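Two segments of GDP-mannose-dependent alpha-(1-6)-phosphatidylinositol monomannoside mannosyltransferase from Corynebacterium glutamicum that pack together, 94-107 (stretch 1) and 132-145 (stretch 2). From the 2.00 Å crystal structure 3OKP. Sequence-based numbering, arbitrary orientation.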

ATOM      1  N   ALA A  94      11.286  -6.987   5.585  1.00 11.74           N
ATOM      2  CA  ALA A  94      11.039  -7.671   4.325  1.00 12.22           C
ATOM      3  C   ALA A  94      11.654  -9.058   4.439  1.00 12.50           C
ATOM      4  O   ALA A  94      12.816  -9.198   4.826  1.00 12.65           O
ATOM      5  CB  ALA A  94      11.639  -6.894   3.160  1.00 12.45           C
ATOM      6  N   ALA A  95      10.864 -10.080   4.119  1.00 12.85           N
ATOM      7  CA  ALA A  95      11.261 -11.472   4.334  1.00 13.00           C
ATOM      8  C   ALA A  95      12.454 -11.905   3.481  1.00 13.28           C
ATOM      9  O   ALA A  95      13.464 -12.368   4.012  1.00 13.33           O
ATOM     10  CB  ALA A  95      10.069 -12.405   4.115  1.00 13.16           C
ATOM     11  N   ALA A  96      12.338 -11.749   2.165  1.00 13.43           N
ATOM     12  CA  ALA A  96      13.381 -12.201   1.245  1.00 13.78           C
ATOM     13  C   ALA A  96      14.318 -11.058   0.846  1.00 13.60           C
ATOM     14  O   ALA A  96      13.850 -10.026   0.364  1.00 13.80           O
ATOM     15  CB  ALA A  96      12.755 -12.837   0.010  1.00 14.26           C
ATOM     16  N   PRO A  97      15.644 -11.241   1.024  1.00 13.40           N
ATOM     17  CA  PRO A  97      16.336 -12.409   1.567  1.00 13.13           C
ATOM     18  C   PRO A  97      16.800 -12.335   3.037  1.00 12.60           C
ATOM     19  O   PRO A  97      17.345 -13.320   3.538  1.00 12.69           O
ATOM     20  CB  PRO A  97      17.571 -12.491   0.668  1.00 13.61           C
ATOM     21  CG  PRO A  97      17.899 -11.031   0.371  1.00 13.71           C
ATOM     22  CD  PRO A  97      16.613 -10.227   0.566  1.00 13.53           C
ATOM     23  N   LEU A  98      16.599 -11.204   3.716  1.00 11.83           N
ATOM     24  CA  LEU A  98      17.196 -11.001   5.052  1.00 11.52           C
ATOM     25  C   LEU A  98      16.740 -11.970   6.149  1.00 11.30           C
ATOM     26  O   LEU A  98      17.511 -12.268   7.066  1.00 11.34           O
ATOM     27  CB  LEU A  98      17.044  -9.551   5.536  1.00 11.21           C
ATOM     28  CG  LEU A  98      18.014  -8.489   5.001  1.00 11.25           C
ATOM     29  CD1 LEU A  98      17.675  -7.138   5.615  1.00 10.65           C
ATOM     30  CD2 LEU A  98      19.479  -8.849   5.260  1.00 11.19           C
ATOM     31  N   ALA A  99      15.504 -12.460   6.052  1.00 10.99           N
ATOM     32  CA  ALA A  99      14.975 -13.423   7.024  1.00 10.93           C
ATOM     33  C   ALA A  99      15.665 -14.791   6.971  1.00 11.29           C
ATOM     34  O   ALA A  99      15.344 -15.684   7.752  1.00 11.20           O
ATOM     35  CB  ALA A  99      13.461 -13.567   6.882  1.00 10.93           C
ATOM     36  N   LEU A 100      16.621 -14.947   6.053  1.00 11.47           N
ATOM     37  CA  LEU A 100      17.509 -16.111   6.057  1.00 12.12           C
ATOM     38  C   LEU A 100      18.469 -16.083   7.256  1.00 12.20           C
ATOM     39  O   LEU A 100      19.171 -17.058   7.517  1.00 12.79           O
ATOM     40  CB  LEU A 100      18.282 -16.226   4.736  1.00 12.36           C
ATOM     41  CG  LEU A 100      17.485 -16.594   3.476  1.00 12.67           C
ATOM     42  CD1 LEU A 100      18.310 -16.329   2.214  1.00 13.44           C
ATOM     43  CD2 LEU A 100      16.999 -18.038   3.508  1.00 13.04           C
ATOM     44  N   MET A 101      18.481 -14.961   7.979  1.00 12.06           N
ATOM     45  CA  MET A 101      19.244 -14.818   9.224  1.00 12.18           C
ATOM     46  C   MET A 101      18.400 -15.149  10.465  1.00 12.20           C
ATOM     47  O   MET A 101      18.825 -14.896  11.596  1.00 12.16           O
ATOM     48  CB  MET A 101      19.805 -13.396   9.354  1.00 11.99           C
ATOM     49  CG  MET A 101      20.762 -12.964   8.243  1.00 11.92           C
ATOM     50  SD  MET A 101      21.718 -11.485   8.670  1.00 12.44           S
ATOM     51  CE  MET A 101      20.437 -10.227   8.728  1.00 11.25           C
ATOM     52  N   ALA A 102      17.211 -15.714  10.256  1.00 12.26           N
ATOM     53  CA  ALA A 102      16.294 -16.021  11.362  1.00 12.27           C
ATOM     54  C   ALA A 102      16.851 -17.067  12.332  1.00 12.79           C
ATOM     55  O   ALA A 102      16.612 -16.993  13.541  1.00 12.89           O
ATOM     56  CB  ALA A 102      14.936 -16.451  10.831  1.00 12.38           C
ATOM     57  N   GLY A 103      17.594 -18.035  11.797  1.00 12.94           N
ATOM     58  CA  GLY A 103      18.281 -19.034  12.616  1.00 13.49           C
ATOM     59  C   GLY A 103      19.224 -18.406  13.629  1.00 13.54           C
ATOM     60  O   GLY A 103      19.207 -18.766  14.806  1.00 13.83           O
ATOM     61  N   THR A 104      20.034 -17.455  13.164  1.00 13.27           N
ATOM     62  CA  THR A 104      20.963 -16.705  14.016  1.00 13.54           C
ATOM     63  C   THR A 104      20.222 -15.927  15.103  1.00 13.37           C
ATOM     64  O   THR A 104      20.687 -15.848  16.243  1.00 13.68           O
ATOM     65  CB  THR A 104      21.832 -15.731  13.181  1.00 13.30           C
ATOM     66  OG1 THR A 104      22.574 -16.470  12.203  1.00 13.87           O
ATOM     67  CG2 THR A 104      22.808 -14.950  14.067  1.00 13.58           C
ATOM     68  N   ALA A 105      19.071 -15.359  14.743  1.00 12.95           N
ATOM     69  CA  ALA A 105      18.244 -14.609  15.687  1.00 13.06           C
ATOM     70  C   ALA A 105      17.787 -15.474  16.864  1.00 13.66           C
ATOM     71  O   ALA A 105      17.847 -15.037  18.016  1.00 13.92           O
ATOM     72  CB  ALA A 105      17.048 -13.975  14.974  1.00 12.44           C
ATOM     73  N   LYS A 106      17.346 -16.698  16.572  1.00 14.04           N
ATOM     74  CA  LYS A 106      16.976 -17.663  17.613  1.00 14.94           C
ATOM     75  C   LYS A 106      18.190 -18.134  18.420  1.00 15.33           C
ATOM     76  O   LYS A 106      18.101 -18.303  19.637  1.00 15.58           O
ATOM     77  CB  LYS A 106      16.224 -18.859  17.016  1.00 15.42           C
ATOM     78  CG  LYS A 106      14.827 -18.513  16.514  1.00 16.39           C
ATOM     79  CD  LYS A 106      13.986 -19.754  16.259  1.00 19.08           C
ATOM     80  CE  LYS A 106      12.522 -19.381  16.031  1.00 19.79           C
ATOM     81  NZ  LYS A 106      11.720 -20.517  15.478  1.00 20.84           N
ATOM     82  N   GLN A 107      19.319 -18.330  17.740  1.00 15.09           N
ATOM     83  CA  GLN A 107      20.578 -18.688  18.398  1.00 15.75           C
ATOM     84  C   GLN A 107      21.027 -17.609  19.385  1.00 15.40           C
ATOM     85  O   GLN A 107      21.547 -17.918  20.461  1.00 15.88           O
ATOM     86  CB  GLN A 107      21.688 -18.914  17.368  1.00 15.65           C
ATOM     87  CG  GLN A 107      21.515 -20.141  16.492  1.00 16.32           C
ATOM     88  CD  GLN A 107      22.600 -20.254  15.437  1.00 16.86           C
ATOM     89  OE1 GLN A 107      23.556 -19.470  15.414  1.00 18.78           O
ATOM     90  NE2 GLN A 107      22.461 -21.237  14.555  1.00 17.78           N
ATOM     91  N   GLN A 132      12.878 -22.536  -2.738  1.00 24.21           N
ATOM     92  CA  GLN A 132      13.622 -23.221  -1.680  1.00 23.77           C
ATOM     93  C   GLN A 132      14.078 -22.246  -0.590  1.00 22.80           C
ATOM     94  O   GLN A 132      14.103 -22.598   0.590  1.00 22.52           O
ATOM     95  CB  GLN A 132      14.823 -23.973  -2.261  1.00 24.42           C
ATOM     96  N   SER A 133      14.434 -21.028  -0.997  1.00 22.05           N
ATOM     97  CA  SER A 133      14.786 -19.958  -0.059  1.00 21.18           C
ATOM     98  C   SER A 133      13.590 -19.563   0.805  1.00 20.31           C
ATOM     99  O   SER A 133      13.731 -19.344   2.009  1.00 19.82           O
ATOM    100  CB  SER A 133      15.324 -18.736  -0.805  1.00 21.14           C
ATOM    101  OG  SER A 133      16.627 -18.977  -1.306  1.00 22.49           O
ATOM    102  N   LEU A 134      12.417 -19.478   0.177  1.00 19.90           N
ATOM    103  CA  LEU A 134      11.166 -19.193   0.877  1.00 19.24           C
ATOM    104  C   LEU A 134      10.841 -20.257   1.924  1.00 19.19           C
ATOM    105  O   LEU A 134      10.371 -19.933   3.016  1.00 18.70           O
ATOM    106  CB  LEU A 134      10.013 -19.043  -0.121  1.00 19.44           C
ATOM    107  CG  LEU A 134       9.511 -17.637  -0.479  1.00 19.15           C
ATOM    108  CD1 LEU A 134      10.625 -16.620  -0.728  1.00 18.67           C
ATOM    109  CD2 LEU A 134       8.534 -17.690  -1.656  1.00 19.45           C
ATOM    110  N   ARG A 135      11.102 -21.521   1.591  1.00 19.56           N
ATOM    111  CA  ARG A 135      10.898 -22.619   2.536  1.00 19.77           C
ATOM    112  C   ARG A 135      11.847 -22.518   3.732  1.00 19.53           C
ATOM    113  O   ARG A 135      11.435 -22.749   4.870  1.00 19.27           O
ATOM    114  CB  ARG A 135      11.031 -23.981   1.839  1.00 20.50           C
ATOM    115  CG  ARG A 135      10.801 -25.203   2.742  1.00 20.80           C
ATOM    116  CD  ARG A 135       9.398 -25.237   3.353  1.00 20.92           C
ATOM    117  NE  ARG A 135       8.347 -25.288   2.336  1.00 21.61           N
ATOM    118  CZ  ARG A 135       7.846 -26.408   1.818  1.00 22.60           C
ATOM    119  NH1 ARG A 135       8.294 -27.593   2.213  1.00 23.23           N
ATOM    120  NH2 ARG A 135       6.892 -26.342   0.897  1.00 23.02           N
ATOM    121  N   LYS A 136      13.104 -22.166   3.466  1.00 19.47           N
ATOM    122  CA  LYS A 136      14.113 -22.014   4.515  1.00 19.55           C
ATOM    123  C   LYS A 136      13.730 -20.895   5.483  1.00 18.91           C
ATOM    124  O   LYS A 136      13.892 -21.037   6.698  1.00 18.97           O
ATOM    125  CB  LYS A 136      15.501 -21.762   3.914  1.00 19.55           C
ATOM    126  CG  LYS A 136      16.629 -21.749   4.944  1.00 19.78           C
ATOM    127  CD  LYS A 136      17.987 -21.617   4.286  1.00 20.31           C
ATOM    128  N   ILE A 137      13.217 -19.794   4.930  1.00 18.48           N
ATOM    129  CA  ILE A 137      12.671 -18.692   5.721  1.00 18.03           C
ATOM    130  C   ILE A 137      11.501 -19.187   6.571  1.00 18.08           C
ATOM    131  O   ILE A 137      11.474 -18.972   7.783  1.00 17.91           O
ATOM    132  CB  ILE A 137      12.242 -17.492   4.821  1.00 17.75           C
ATOM    133  CG1 ILE A 137      13.476 -16.815   4.210  1.00 17.66           C
ATOM    134  CG2 ILE A 137      11.404 -16.477   5.613  1.00 17.25           C
ATOM    135  CD1 ILE A 137      13.183 -15.943   2.996  1.00 17.62           C
ATOM    136  N   GLY A 138      10.555 -19.874   5.929  1.00 18.26           N
ATOM    137  CA  GLY A 138       9.372 -20.407   6.602  1.00 18.51           C
ATOM    138  C   GLY A 138       9.675 -21.308   7.788  1.00 18.80           C
ATOM    139  O   GLY A 138       9.003 -21.229   8.816  1.00 19.00           O
ATOM    140  N   THR A 139      10.699 -22.149   7.652  1.00 19.10           N
ATOM    141  CA  THR A 139      11.064 -23.108   8.700  1.00 19.44           C
ATOM    142  C   THR A 139      11.667 -22.450   9.949  1.00 19.08           C
ATOM    143  O   THR A 139      11.658 -23.044  11.029  1.00 19.35           O
ATOM    144  CB  THR A 139      12.021 -24.211   8.177  1.00 20.10           C
ATOM    145  OG1 THR A 139      13.187 -23.614   7.595  1.00 20.58           O
ATOM    146  CG2 THR A 139      11.328 -25.080   7.135  1.00 20.50           C
ATOM    147  N   GLU A 140      12.170 -21.225   9.801  1.00 18.17           N
ATOM    148  CA  GLU A 140      12.868 -20.527  10.884  1.00 17.81           C
ATOM    149  C   GLU A 140      12.108 -19.311  11.426  1.00 17.16           C
ATOM    150  O   GLU A 140      12.506 -18.720  12.437  1.00 17.24           O
ATOM    151  CB  GLU A 140      14.274 -20.118  10.427  1.00 17.69           C
ATOM    152  CG  GLU A 140      15.244 -21.284  10.229  1.00 18.61           C
ATOM    153  CD  GLU A 140      15.601 -21.981  11.533  1.00 19.85           C
ATOM    154  N   VAL A 141      11.019 -18.949  10.751  1.00 16.48           N
ATOM    155  CA  VAL A 141      10.189 -17.807  11.135  1.00 15.83           C
ATOM    156  C   VAL A 141       8.927 -18.276  11.865  1.00 15.77           C
ATOM    157  O   VAL A 141       8.262 -19.219  11.433  1.00 16.12           O
ATOM    158  CB  VAL A 141       9.828 -16.938   9.899  1.00 15.50           C
ATOM    159  CG1 VAL A 141       8.683 -15.995  10.198  1.00 15.83           C
ATOM    160  CG2 VAL A 141      11.044 -16.150   9.425  1.00 15.17           C
ATOM    161  N   ASP A 142       8.609 -17.613  12.975  1.00 15.13           N
ATOM    162  CA  ASP A 142       7.447 -17.971  13.784  1.00 14.99           C
ATOM    163  C   ASP A 142       6.164 -17.338  13.255  1.00 14.47           C
ATOM    164  O   ASP A 142       5.101 -17.964  13.273  1.00 14.79           O
ATOM    165  CB  ASP A 142       7.677 -17.575  15.246  1.00 15.12           C
ATOM    166  CG  ASP A 142       8.939 -18.191  15.821  1.00 15.31           C
ATOM    167  OD1 ASP A 142       9.049 -19.435  15.823  1.00 16.32           O
ATOM    168  OD2 ASP A 142       9.825 -17.431  16.266  1.00 14.68           O
ATOM    169  N   VAL A 143       6.271 -16.095  12.793  1.00 13.45           N
ATOM    170  CA  VAL A 143       5.127 -15.359  12.262  1.00 13.02           C
ATOM    171  C   VAL A 143       5.474 -14.757  10.904  1.00 12.37           C
ATOM    172  O   VAL A 143       6.394 -13.948  10.792  1.00 11.86           O
ATOM    173  CB  VAL A 143       4.660 -14.229  13.221  1.00 12.83           C
ATOM    174  CG1 VAL A 143       3.448 -13.499  12.642  1.00 12.92           C
ATOM    175  CG2 VAL A 143       4.330 -14.781  14.608  1.00 13.45           C
ATOM    176  N   LEU A 144       4.741 -15.166   9.874  1.00 12.34           N
ATOM    177  CA  LEU A 144       4.888 -14.559   8.560  1.00 11.92           C
ATOM    178  C   LEU A 144       3.678 -13.685   8.259  1.00 11.64           C
ATOM    179  O   LEU A 144       2.543 -14.170   8.233  1.00 11.98           O
ATOM    180  CB  LEU A 144       5.070 -15.621   7.472  1.00 12.36           C
ATOM    181  CG  LEU A 144       5.525 -15.059   6.121  1.00 13.05           C
ATOM    182  CD1 LEU A 144       7.050 -14.962   6.052  1.00 12.71           C
ATOM    183  CD2 LEU A 144       4.988 -15.898   4.981  1.00 14.39           C
ATOM    184  N   THR A 145       3.920 -12.396   8.043  1.00 10.89           N
ATOM    185  CA  THR A 145       2.827 -11.478   7.722  1.00 10.52           C
ATOM    186  C   THR A 145       2.656 -11.299   6.211  1.00 10.45           C
ATOM    187  O   THR A 145       3.616 -11.424   5.449  1.00 10.19           O
ATOM    188  CB  THR A 145       2.940 -10.107   8.447  1.00 10.24           C
ATOM    189  OG1 THR A 145       3.827  -9.237   7.735  1.00  9.92           O
ATOM    190  CG2 THR A 145       3.411 -10.277   9.897  1.00  9.73           C
TER
HETATM  191  O   HOH W   1      15.636 -18.472   7.590  1.00 25.26           O

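The strongest link between the two stretches is a salt bridge. Lys106 extends its side chain, with chi2 to chi4 all t, and its NZ donates a hydrogen bond to OD1 of Asp142 at 2.9 Å. The other carboxylate oxygen of Asp142, OD2, is hydrogen-bonded elsewhere in the structure. Glu140 O lies 3.6 Å from Lys106 NZ but makes no hydrogen bond, and the contact buries it without a partner.

A water joins the backbones. Water 1 donates to Ala99 O at 2.8 Å and to Lys136 O at 3.2 Å. Lys136 O also accepts a hydrogen bond from Thr139 OG1 at 2.8 Å, within its own stretch.

The rest is mainly apolar packing, centred on Ile137. Its CG2 meets Ala99 CB at 3.8 Å, its CG1 meets Leu100 CD2 at 3.8 Å, and its CD1 lies 4.3 Å from Ala96 CB. Leu100 starts sideways, but its end comes nearer, and CD2 also reaches Lys136 CD at 3.8 Å. Beside Glu140 the contact continues: Ala102 CB is 3.7 Å from Glu140 CB, and Gly103 CA is 4.1 Å from Glu140 CD. Val141 points its CA-to-CB bond away, yet its CG2 still lies 4.1 Å from Ala102 CB. The helix of stretch 1 that begins at Ala102 and the helix of stretch 2 run nearly parallel, at 17°.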